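PDB 3TOY: mandelate racemase/muconate lactonizing enzyme family protein from Bradyrhizobium sp. ORS 278, which belongs to the enolase superfamily, joining an N-terminal capping domain to a beta/alpha-barrel domain, and is of unknown specific function. Local coordinates for residues M125-L130 against W273-G278; R185-K190 against A208-D213; M296-I301 against L305-Q310. All coordinates share one frame; numbering follows the deposited sequence. Where two conformers were deposited one is given.

Contact 1: M125-L130 against W273-G278; sequences MAVSGL and WWFPRG
M125 and W274 meet because both turn CG beside the backbone N and anti to the carbonyl carbon (chi1 -61° and -63°), bringing the methionine methylene to the rim of the indole. M125 CG lies 3.9 Å from W274 CH2 and 4.1 Å from W274 CZ3, close to the ring plane, so the approach is to the edge and is made by carbon rather than sulfur. One residue on, F275 presents its far end: V127 CG1 sits 4.2 Å from F275 CZ, again at the edge, and the two side chains cross at about a right angle. S128 OG is equally near, 4.2 Å from F275 CZ, but comes obliquely and is hydrogen-bonded to G124 O in its own helix. The indole NE1 is satisfied by Q120 OE1 of the second subunit, while the F275 ring stacks with W119. Helix 122-142 of the N-terminal domain thus meets the loop and first turn of helix 275-285 in the barrel domain. No hydrogen bond crosses between the segments, and the nearest CA atoms, of S128 and F275, stand 8.9 Å apart. The 170 Å² buried here is therefore a side-chain interface, implying cohesion by dispersion and exclusion of water.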
loop_
_atom_site.group_PDB
_atom_site.type_symbol
_atom_site.label_atom_id
_atom_site.label_comp_id
_atom_site.label_asym_id
_atom_site.label_seq_id
_atom_site.Cartn_x
_atom_site.Cartn_y
_atom_site.Cartn_z
ATOM N N MET A 125 -12.285 -17.365 29.429
ATOM C CA MET A 125 -13.577 -18.057 29.463
ATOM C C MET A 125 -14.279 -17.842 30.801
ATOM O O MET A 125 -15.497 -17.622 30.848
ATOM C CB MET A 125 -13.397 -19.539 29.210
ATOM C CG MET A 125 -12.773 -19.864 27.839
ATOM S SD MET A 125 -12.264 -21.565 27.664
ATOM C CE MET A 125 -13.813 -22.371 27.288
ATOM N N ALA A 126 -13.496 -17.913 31.882
ATOM C CA ALA A 126 -13.989 -17.562 33.229
ATOM C C ALA A 126 -14.558 -16.162 33.259
ATOM O O ALA A 126 -15.680 -15.951 33.697
ATOM C CB ALA A 126 -12.870 -17.680 34.238
ATOM N N VAL A 127 -13.758 -15.199 32.802
ATOM C CA VAL A 127 -14.162 -13.797 32.726
ATOM C C VAL A 127 -15.452 -13.588 31.917
ATOM O O VAL A 127 -16.361 -12.856 32.339
ATOM C CB VAL A 127 -12.998 -12.934 32.144
ATOM C CG1 VAL A 127 -13.483 -11.534 31.786
ATOM C CG2 VAL A 127 -11.851 -12.870 33.150
ATOM N N SER A 128 -15.537 -14.243 30.765
ATOM C CA SER A 128 -16.700 -14.050 29.894
ATOM C C SER A 128 -17.904 -14.727 30.537
ATOM O O SER A 128 -19.015 -14.242 30.422
ATOM C CB SER A 128 -16.449 -14.652 28.514
ATOM O OG SER A 128 -15.293 -14.033 27.915
ATOM N N GLY A 129 -17.655 -15.854 31.206
ATOM C CA GLY A 129 -18.738 -16.590 31.873
ATOM C C GLY A 129 -19.344 -15.727 32.968
ATOM O O GLY A 129 -20.566 -15.675 33.104
ATOM N N LEU A 130 -18.489 -15.056 33.734
ATOM C CA LEU A 130 -18.935 -14.140 34.783
ATOM C C LEU A 130 -19.740 -12.996 34.203
ATOM O O LEU A 130 -20.813 -12.648 34.697
ATOM C CB LEU A 130 -17.751 -13.611 35.616
ATOM C CG LEU A 130 -17.114 -14.660 36.539
ATOM C CD1 LEU A 130 -15.732 -14.296 37.035
ATOM C CD2 LEU A 130 -18.067 -14.968 37.729
ATOM N N TRP A 273 -11.274 -16.479 18.662
ATOM C CA TRP A 273 -10.543 -15.248 18.911
ATOM C C TRP A 273 -10.932 -14.632 20.258
ATOM O O TRP A 273 -12.066 -14.805 20.753
ATOM C CB TRP A 273 -10.731 -14.227 17.774
ATOM C CG TRP A 273 -10.304 -14.755 16.427
ATOM C CD1 TRP A 273 -9.374 -15.726 16.190
ATOM C CD2 TRP A 273 -10.758 -14.311 15.136
ATOM N NE1 TRP A 273 -9.246 -15.935 14.828
ATOM C CE2 TRP A 273 -10.075 -15.071 14.167
ATOM C CE3 TRP A 273 -11.679 -13.341 14.706
ATOM C CZ2 TRP A 273 -10.301 -14.923 12.796
ATOM C CZ3 TRP A 273 -11.907 -13.188 13.315
ATOM C CH2 TRP A 273 -11.220 -13.975 12.397
ATOM N N TRP A 274 -9.994 -13.911 20.843
ATOM C CA TRP A 274 -10.118 -13.451 22.240
ATOM C C TRP A 274 -10.449 -11.970 22.345
ATOM O O TRP A 274 -9.620 -11.131 21.991
ATOM C CB TRP A 274 -8.807 -13.762 23.011
ATOM C CG TRP A 274 -8.553 -15.233 23.083
ATOM C CD1 TRP A 274 -7.663 -15.957 22.353
ATOM C CD2 TRP A 274 -9.263 -16.177 23.917
ATOM N NE1 TRP A 274 -7.774 -17.303 22.676
ATOM C CE2 TRP A 274 -8.734 -17.450 23.651
ATOM C CE3 TRP A 274 -10.293 -16.050 24.865
ATOM C CZ2 TRP A 274 -9.206 -18.609 24.284
ATOM C CZ3 TRP A 274 -10.764 -17.208 25.516
ATOM C CH2 TRP A 274 -10.212 -18.461 25.220
ATOM N N PHE A 275 -11.642 -11.664 22.867
ATOM C CA PHE A 275 -12.023 -10.315 23.290
ATOM C C PHE A 275 -12.122 -9.316 22.144
ATOM O O PHE A 275 -11.787 -9.649 21.003
ATOM C CB PHE A 275 -11.086 -9.795 24.385
ATOM C CG PHE A 275 -11.263 -10.529 25.687
ATOM C CD1 PHE A 275 -12.283 -10.178 26.548
ATOM C CD2 PHE A 275 -10.434 -11.601 26.001
ATOM C CE1 PHE A 275 -12.475 -10.873 27.757
ATOM C CE2 PHE A 275 -10.607 -12.309 27.182
ATOM C CZ PHE A 275 -11.633 -11.940 28.056
ATOM N N PRO A 276 -12.628 -8.111 22.443
ATOM C CA PRO A 276 -12.784 -7.163 21.337
ATOM C C PRO A 276 -11.470 -6.905 20.609
ATOM O O PRO A 276 -11.472 -6.737 19.371
ATOM C CB PRO A 276 -13.307 -5.905 22.033
ATOM C CG PRO A 276 -14.241 -6.520 23.123
ATOM C CD PRO A 276 -13.415 -7.701 23.634
ATOM N N ARG A 277 -10.354 -6.899 21.326
ATOM C CA ARG A 277 -9.065 -6.624 20.633
ATOM C C ARG A 277 -8.701 -7.721 19.659
ATOM O O ARG A 277 -8.155 -7.444 18.589
ATOM C CB ARG A 277 -7.911 -6.381 21.607
ATOM C CG ARG A 277 -6.526 -6.131 20.899
ATOM C CD ARG A 277 -6.554 -4.822 20.095
ATOM N NE ARG A 277 -6.906 -3.708 20.964
ATOM C CZ ARG A 277 -7.474 -2.569 20.557
ATOM N NH1 ARG A 277 -7.710 -2.360 19.271
ATOM N NH2 ARG A 277 -7.783 -1.629 21.440
ATOM N N GLY A 278 -8.983 -8.972 20.020
ATOM C CA GLY A 278 -8.710 -10.102 19.129
ATOM C C GLY A 278 -9.468 -9.948 17.822
ATOM O O GLY A 278 -8.947 -10.264 16.748
#

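Contact 2: R185-K190 against A208-D213; sequences RAIKSK and ALLGPD. With P4C (O-acetaldehydyl-hexaethylene glycol), chain R; ACT (acetate ion), chain F.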
loop_
_atom_site.group_PDB
_atom_site.type_symbol
_atom_site.label_atom_id
_atom_site.label_comp_id
_atom_site.label_asym_id
_atom_site.label_seq_id
_atom_site.Cartn_x
_atom_site.Cartn_y
_atom_site.Cartn_z
ATOM N N ARG A 185 -33.564 -24.268 7.639
ATOM C CA ARG A 185 -33.318 -24.018 6.229
ATOM C C ARG A 185 -31.813 -23.883 5.970
ATOM O O ARG A 185 -31.402 -23.398 4.930
ATOM C CB ARG A 185 -34.042 -22.739 5.779
ATOM C CG ARG A 185 -35.577 -22.828 5.769
ATOM C CD ARG A 185 -36.108 -23.705 4.627
ATOM N NE ARG A 185 -36.260 -25.103 5.033
ATOM C CZ ARG A 185 -37.408 -25.656 5.424
ATOM N NH1 ARG A 185 -38.528 -24.940 5.446
ATOM N NH2 ARG A 185 -37.438 -26.932 5.791
ATOM N N ALA A 186 -31.007 -24.316 6.934
ATOM C CA ALA A 186 -29.554 -24.237 6.838
ATOM C C ALA A 186 -28.942 -25.307 7.738
ATOM O O ALA A 186 -29.394 -25.490 8.871
ATOM C CB ALA A 186 -29.082 -22.834 7.251
ATOM N N ILE A 187 -27.929 -26.011 7.218
ATOM C CA ILE A 187 -27.243 -27.121 7.884
ATOM C C ILE A 187 -25.724 -26.928 7.781
ATOM O O ILE A 187 -25.225 -26.624 6.701
ATOM C CB ILE A 187 -27.543 -28.459 7.166
ATOM C CG1 ILE A 187 -29.052 -28.751 7.176
ATOM C CG2 ILE A 187 -26.820 -29.597 7.837
ATOM C CD1 ILE A 187 -29.586 -28.970 8.576
ATOM N N LYS A 188 -24.998 -27.133 8.878
ATOM C CA LYS A 188 -23.530 -27.112 8.830
ATOM C C LYS A 188 -22.972 -28.490 9.123
ATOM O O LYS A 188 -23.451 -29.187 10.022
ATOM C CB LYS A 188 -22.943 -26.105 9.817
ATOM C CG LYS A 188 -21.389 -25.994 9.735
ATOM C CD LYS A 188 -20.913 -24.752 10.471
ATOM C CE LYS A 188 -20.865 -24.960 11.974
ATOM N NZ LYS A 188 -20.393 -23.742 12.686
ATOM N N SER A 189 -21.967 -28.893 8.353
ATOM C CA SER A 189 -21.247 -30.119 8.644
ATOM C C SER A 189 -19.727 -29.873 8.687
ATOM O O SER A 189 -19.281 -28.731 8.511
ATOM C CB SER A 189 -21.596 -31.183 7.615
ATOM O OG SER A 189 -21.125 -32.451 8.053
ATOM N N LYS A 190 -18.953 -30.936 8.929
ATOM C CA LYS A 190 -17.506 -30.818 9.148
ATOM C C LYS A 190 -16.684 -31.429 8.029
ATOM O O LYS A 190 -17.062 -32.444 7.421
ATOM C CB LYS A 190 -17.063 -31.495 10.450
ATOM C CG LYS A 190 -17.866 -31.176 11.681
ATOM C CD LYS A 190 -17.730 -29.746 12.094
ATOM C CE LYS A 190 -17.768 -29.589 13.617
ATOM N NZ LYS A 190 -18.020 -28.133 13.903
ATOM N N ALA A 208 -27.302 -33.267 -2.775
ATOM C CA ALA A 208 -28.230 -34.091 -3.550
ATOM C C ALA A 208 -29.446 -34.474 -2.706
ATOM O O ALA A 208 -30.570 -34.499 -3.202
ATOM C CB ALA A 208 -27.533 -35.340 -4.082
ATOM N N LEU A 209 -29.214 -34.752 -1.428
ATOM C CA LEU A 209 -30.284 -35.130 -0.517
ATOM C C LEU A 209 -31.201 -33.961 -0.159
ATOM O O LEU A 209 -32.423 -34.088 -0.212
ATOM C CB LEU A 209 -29.706 -35.707 0.767
ATOM C CG LEU A 209 -30.736 -35.775 1.892
ATOM C CD1 LEU A 209 -31.831 -36.779 1.544
ATOM C CD2 LEU A 209 -30.068 -36.139 3.210
ATOM N N LEU A 210 -30.597 -32.828 0.190
ATOM C CA LEU A 210 -31.315 -31.667 0.731
ATOM C C LEU A 210 -31.867 -30.745 -0.348
ATOM O O LEU A 210 -32.768 -29.931 -0.087
ATOM C CB LEU A 210 -30.398 -30.863 1.664
ATOM C CG LEU A 210 -29.977 -31.524 2.969
ATOM C CD1 LEU A 210 -28.924 -30.699 3.665
ATOM C CD2 LEU A 210 -31.177 -31.739 3.872
ATOM N N GLY A 211 -31.313 -30.853 -1.551
ATOM C CA GLY A 211 -31.721 -29.995 -2.664
ATOM C C GLY A 211 -31.126 -28.596 -2.627
ATOM O O GLY A 211 -30.367 -28.262 -1.717
ATOM N N PRO A 212 -31.483 -27.757 -3.613
ATOM C CA PRO A 212 -30.885 -26.431 -3.764
ATOM C C PRO A 212 -31.338 -25.380 -2.744
ATOM O O PRO A 212 -30.672 -24.354 -2.592
ATOM C CB PRO A 212 -31.329 -26.016 -5.165
ATOM C CG PRO A 212 -32.626 -26.734 -5.360
ATOM C CD PRO A 212 -32.406 -28.071 -4.719
ATOM N N ASP A 213 -32.442 -25.616 -2.042
ATOM C CA ASP A 213 -33.022 -24.564 -1.202
ATOM C C ASP A 213 -32.671 -24.644 0.285
ATOM O O ASP A 213 -33.275 -23.958 1.113
ATOM C CB ASP A 213 -34.537 -24.535 -1.378
ATOM C CG ASP A 213 -34.939 -24.318 -2.820
ATOM O OD1 ASP A 213 -34.160 -23.679 -3.567
ATOM O OD2 ASP A 213 -36.026 -24.792 -3.204
HETATM O O1 P4C R . -24.730 -11.181 3.575
HETATM C C2 P4C R . -25.347 -11.707 4.759
HETATM C C3 P4C R . -26.838 -11.382 4.791
HETATM O O4 P4C R . -27.274 -11.558 6.144
HETATM C C5 P4C R . -28.675 -11.342 6.344
HETATM C C6 P4C R . -29.242 -12.361 7.341
HETATM O O7 P4C R . -29.499 -13.586 6.654
HETATM C C8 P4C R . -29.875 -14.713 7.466
HETATM C C9 P4C R . -31.050 -15.430 6.781
HETATM O O10 P4C R . -30.670 -16.528 5.952
HETATM C C11 P4C R . -31.601 -16.787 4.882
HETATM C C12 P4C R . -31.321 -15.916 3.658
HETATM O O13 P4C R . -31.135 -16.699 2.470
HETATM C C14 P4C R . -30.416 -16.020 1.430
HETATM C C15 P4C R . -28.915 -16.327 1.448
HETATM O O16 P4C R . -28.491 -17.141 0.342
HETATM C C17 P4C R . -27.260 -17.843 0.580
HETATM C C18 P4C R . -27.073 -19.031 -0.371
HETATM O O19 P4C R . -27.730 -20.204 0.133
HETATM C C20 P4C R . -28.129 -21.123 -0.888
HETATM C C21 P4C R . -29.190 -22.093 -0.362
HETATM O O22 P4C R . -30.460 -21.446 -0.224
HETATM C C ACT F . -16.850 -26.453 16.943
HETATM O O ACT F . -17.910 -25.986 17.429
HETATM O OXT ACT F . -16.661 -26.253 15.725
HETATM C CH3 ACT F . -15.850 -27.216 17.769
#
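K190 NZ has two oxygen partners: it donates to OXT of the acetate ion, 2.9 Å away, and to D219 OD2, a carboxylate of the calcium site formed by D219, E245 and E271. Its chain bends at chi2 (-66°) and again at chi3, carrying the amine to the acetate, which probably came from the crystallisation liquor. K188 NZ makes salt bridges to E245 and E341 and a hydrogen bond with Y160 OH. On the same strand as the two lysines, I187 points its side chain toward helix 196-210, and I187 CG1 touches L210 CD1 at 4.0 Å, the two side chains crossing at about a right angle. That is the apolar join of strand to helix; C179 of helix 168-181 and L216 of the next strand also touch L210. At the other end R185 O and D213 O approach only to 4.3 Å, without a bond. G211, with positive phi (79°), takes the chain out of the helix, and P212 O then lies 3.5 Å from C21 of the bound o-acetaldehydyl-hexaethylene glycol. Strand 186-190, helix 196-210 and strand 215-219 form a beta-alpha-beta crossover of the barrel, and K188-S189-K190 matches the K-x-K pattern carried by a barrel strand in many enolase-superfamily proteins.

Contact 3: M296-I301 against L305-Q310; sequences MKVGGI and LNVAGQ. With P4C (O-acetaldehydyl-hexaethylene glycol), chain H.
V298 and V307 form the tight part of this contact, which folds the loop after barrel strand 290-291 back against helix 300-314 of the beta/alpha-barrel. V298 CG2 and V307 CG2 stand 3.5 Å apart, methyl against methyl, although the CA atoms of V298 and V307 are 8.0 Å apart; the two side chains cover the gap because each points toward the other segment. V298 holds CG1 between its backbone N and carbonyl carbon (chi1 81°), which turns CG2 to the helix. Two glycines follow, G299 and G300, both with positive phi, and they swing the chain from the valine into the helix.

The looser side-chain pair lies at the helix start: I301 CG2 and L305 CD1 are 4.2 Å apart, their side chains running side by side and pointing the same way. The backbone nevertheless holds this turn closely, through the helical bond from L305 N to I301 O at 3.1 Å, with an N-H...O angle of 159°. L305 CG also rests 3.4 Å from I301 O. Neither part faces bulk solvent, since all four touching residues are buried. I301 is backed by D131 and W135 of helix 122-142, and V298 by F279 of helix 275-285.

Beyond L305 the neighbour is o-acetaldehydyl-hexaethylene glycol, in a pocket that L305, N306 and A308 share with L150 and V333. Its O1 makes a weak hydrogen bond to L305 O, alongside apolar contacts. Farther along the helix, Q310 NE2 donates to P276 O. The closest apolar approach of the leucine to the ligand is between L305 CD1 and ligand C9, 3.6 Å apart.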
loop_
_atom_site.group_PDB
_atom_site.type_symbol
_atom_site.label_atom_id
_atom_site.label_comp_id
_atom_site.label_asym_id
_atom_site.label_seq_id
_atom_site.Cartn_x
_atom_site.Cartn_y
_atom_site.Cartn_z
ATOM N N MET A 296 -18.150 -17.024 25.083
ATOM C CA MET A 296 -17.181 -17.443 26.108
ATOM C C MET A 296 -15.798 -16.850 25.880
ATOM O O MET A 296 -14.972 -16.855 26.783
ATOM C CB MET A 296 -16.955 -18.951 26.083
ATOM C CG MET A 296 -18.142 -19.828 26.205
ATOM S SD MET A 296 -17.473 -21.497 26.402
ATOM C CE MET A 296 -16.946 -21.962 24.745
ATOM N N LYS A 297 -15.514 -16.391 24.660
ATOM C CA LYS A 297 -14.123 -15.963 24.344
ATOM C C LYS A 297 -14.064 -14.494 23.924
ATOM O O LYS A 297 -13.027 -13.833 24.045
ATOM C CB LYS A 297 -13.547 -16.845 23.237
ATOM C CG LYS A 297 -13.394 -18.302 23.642
ATOM C CD LYS A 297 -12.579 -19.087 22.638
ATOM C CE LYS A 297 -12.244 -20.486 23.159
ATOM N NZ LYS A 297 -11.385 -21.272 22.224
ATOM N N VAL A 298 -15.194 -13.979 23.473
ATOM C CA VAL A 298 -15.305 -12.563 23.097
ATOM C C VAL A 298 -15.435 -11.571 24.267
ATOM O O VAL A 298 -15.393 -10.355 24.045
ATOM C CB VAL A 298 -16.467 -12.364 22.096
ATOM C CG1 VAL A 298 -17.796 -12.292 22.835
ATOM C CG2 VAL A 298 -16.289 -11.059 21.295
ATOM N N GLY A 299 -15.547 -12.062 25.507
ATOM C CA GLY A 299 -15.784 -11.157 26.658
ATOM C C GLY A 299 -17.247 -11.040 27.073
ATOM O O GLY A 299 -17.687 -9.989 27.557
ATOM N N GLY A 300 -18.008 -12.117 26.861
ATOM C CA GLY A 300 -19.417 -12.182 27.249
ATOM C C GLY A 300 -20.268 -11.202 26.473
ATOM O O GLY A 300 -19.925 -10.807 25.356
ATOM N N ILE A 301 -21.394 -10.818 27.065
ATOM C CA ILE A 301 -22.294 -9.844 26.486
ATOM C C ILE A 301 -21.579 -8.514 26.256
ATOM O O ILE A 301 -21.738 -7.886 25.192
ATOM C CB ILE A 301 -23.506 -9.601 27.417
ATOM C CG1 ILE A 301 -24.255 -10.923 27.701
ATOM C CG2 ILE A 301 -24.420 -8.552 26.852
ATOM C CD1 ILE A 301 -24.587 -11.713 26.506
ATOM N N LEU A 305 -20.986 -6.777 22.452
ATOM C CA LEU A 305 -21.529 -5.494 22.000
ATOM C C LEU A 305 -20.457 -4.584 21.368
ATOM O O LEU A 305 -20.734 -3.857 20.396
ATOM C CB LEU A 305 -22.261 -4.769 23.144
ATOM C CG LEU A 305 -23.515 -5.495 23.652
ATOM C CD1 LEU A 305 -23.998 -4.838 24.953
ATOM C CD2 LEU A 305 -24.651 -5.556 22.618
ATOM N N ASN A 306 -19.250 -4.600 21.909
ATOM C CA ASN A 306 -18.122 -3.874 21.322
ATOM C C ASN A 306 -17.872 -4.407 19.908
ATOM O O ASN A 306 -17.784 -3.641 18.935
ATOM C CB ASN A 306 -16.871 -4.110 22.181
ATOM C CG ASN A 306 -15.648 -3.273 21.759
ATOM O OD1 ASN A 306 -15.194 -3.263 20.588
ATOM N ND2 ASN A 306 -15.056 -2.607 22.759
ATOM N N VAL A 307 -17.738 -5.729 19.811
ATOM C CA VAL A 307 -17.486 -6.380 18.508
ATOM C C VAL A 307 -18.634 -6.141 17.501
ATOM O O VAL A 307 -18.406 -6.041 16.307
ATOM C CB VAL A 307 -17.167 -7.906 18.672
ATOM C CG1 VAL A 307 -17.059 -8.613 17.294
ATOM C CG2 VAL A 307 -15.842 -8.086 19.429
ATOM N N ALA A 308 -19.867 -6.002 17.969
ATOM C CA ALA A 308 -20.971 -5.733 17.069
ATOM C C ALA A 308 -20.746 -4.383 16.365
ATOM O O ALA A 308 -21.092 -4.240 15.198
ATOM C CB ALA A 308 -22.298 -5.706 17.826
ATOM N N GLY A 309 -20.184 -3.413 17.089
ATOM C CA GLY A 309 -19.906 -2.075 16.505
ATOM C C GLY A 309 -18.800 -2.187 15.451
ATOM O O GLY A 309 -18.885 -1.591 14.369
ATOM N N GLN A 310 -17.772 -2.958 15.764
ATOM C CA GLN A 310 -16.675 -3.203 14.836
ATOM C C GLN A 310 -17.188 -3.885 13.579
ATOM O O GLN A 310 -16.804 -3.526 12.473
ATOM C CB GLN A 310 -15.632 -4.129 15.456
ATOM C CG GLN A 310 -14.858 -3.563 16.650
ATOM C CD GLN A 310 -13.773 -4.523 17.074
ATOM O OE1 GLN A 310 -13.069 -5.066 16.232
ATOM N NE2 GLN A 310 -13.644 -4.763 18.387
HETATM O O1 P4C H . -23.021 -1.625 19.499
HETATM C C2 P4C H . -23.780 -2.745 19.980
HETATM C C3 P4C H . -25.268 -2.409 20.060
HETATM O O4 P4C H . -25.589 -1.851 21.338
HETATM C C5 P4C H . -26.899 -2.241 21.786
HETATM C C6 P4C H . -27.299 -1.524 23.074
HETATM O O7 P4C H . -26.604 -2.075 24.191
HETATM C C8 P4C H . -26.541 -1.240 25.353
HETATM C C9 P4C H . -25.470 -1.807 26.285
HETATM O O10 P4C H . -24.337 -0.932 26.319
HETATM C C11 P4C H . -23.138 -1.567 26.761
HETATM C C12 P4C H . -21.953 -0.639 26.501
HETATM O O13 P4C H . -21.593 -0.636 25.114
HETATM C C14 P4C H . -20.318 -0.018 24.901
HETATM C C15 P4C H . -20.090 0.195 23.406
HETATM O O16 P4C H . -19.496 -0.972 22.832
#

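From the N terminus, helix 122-142 supplies the first partner of contact 1, whose second partner arrives only at 273-278, so a long loop spanning much of the barrel is closed. Within it lies contact 2, which closes a short loop around helix 196-210. Contact 3 follows in series, at 296-310, and none of the three loops cross. Contacts 1 and 3 adjoin, with centres about 8 Å apart: F275 N and K297 O probably share a hydrogen bond, at 2.8 Å. Contact 1 ties the N-terminal domain to the barrel, and contact 3 packs the neighbouring loop and helix within the barrel domain. Contact 2, its centre about 32 Å from that of contact 1, lies on the other side of the chain's centre, where it joins strand 186-190 to helix 196-210.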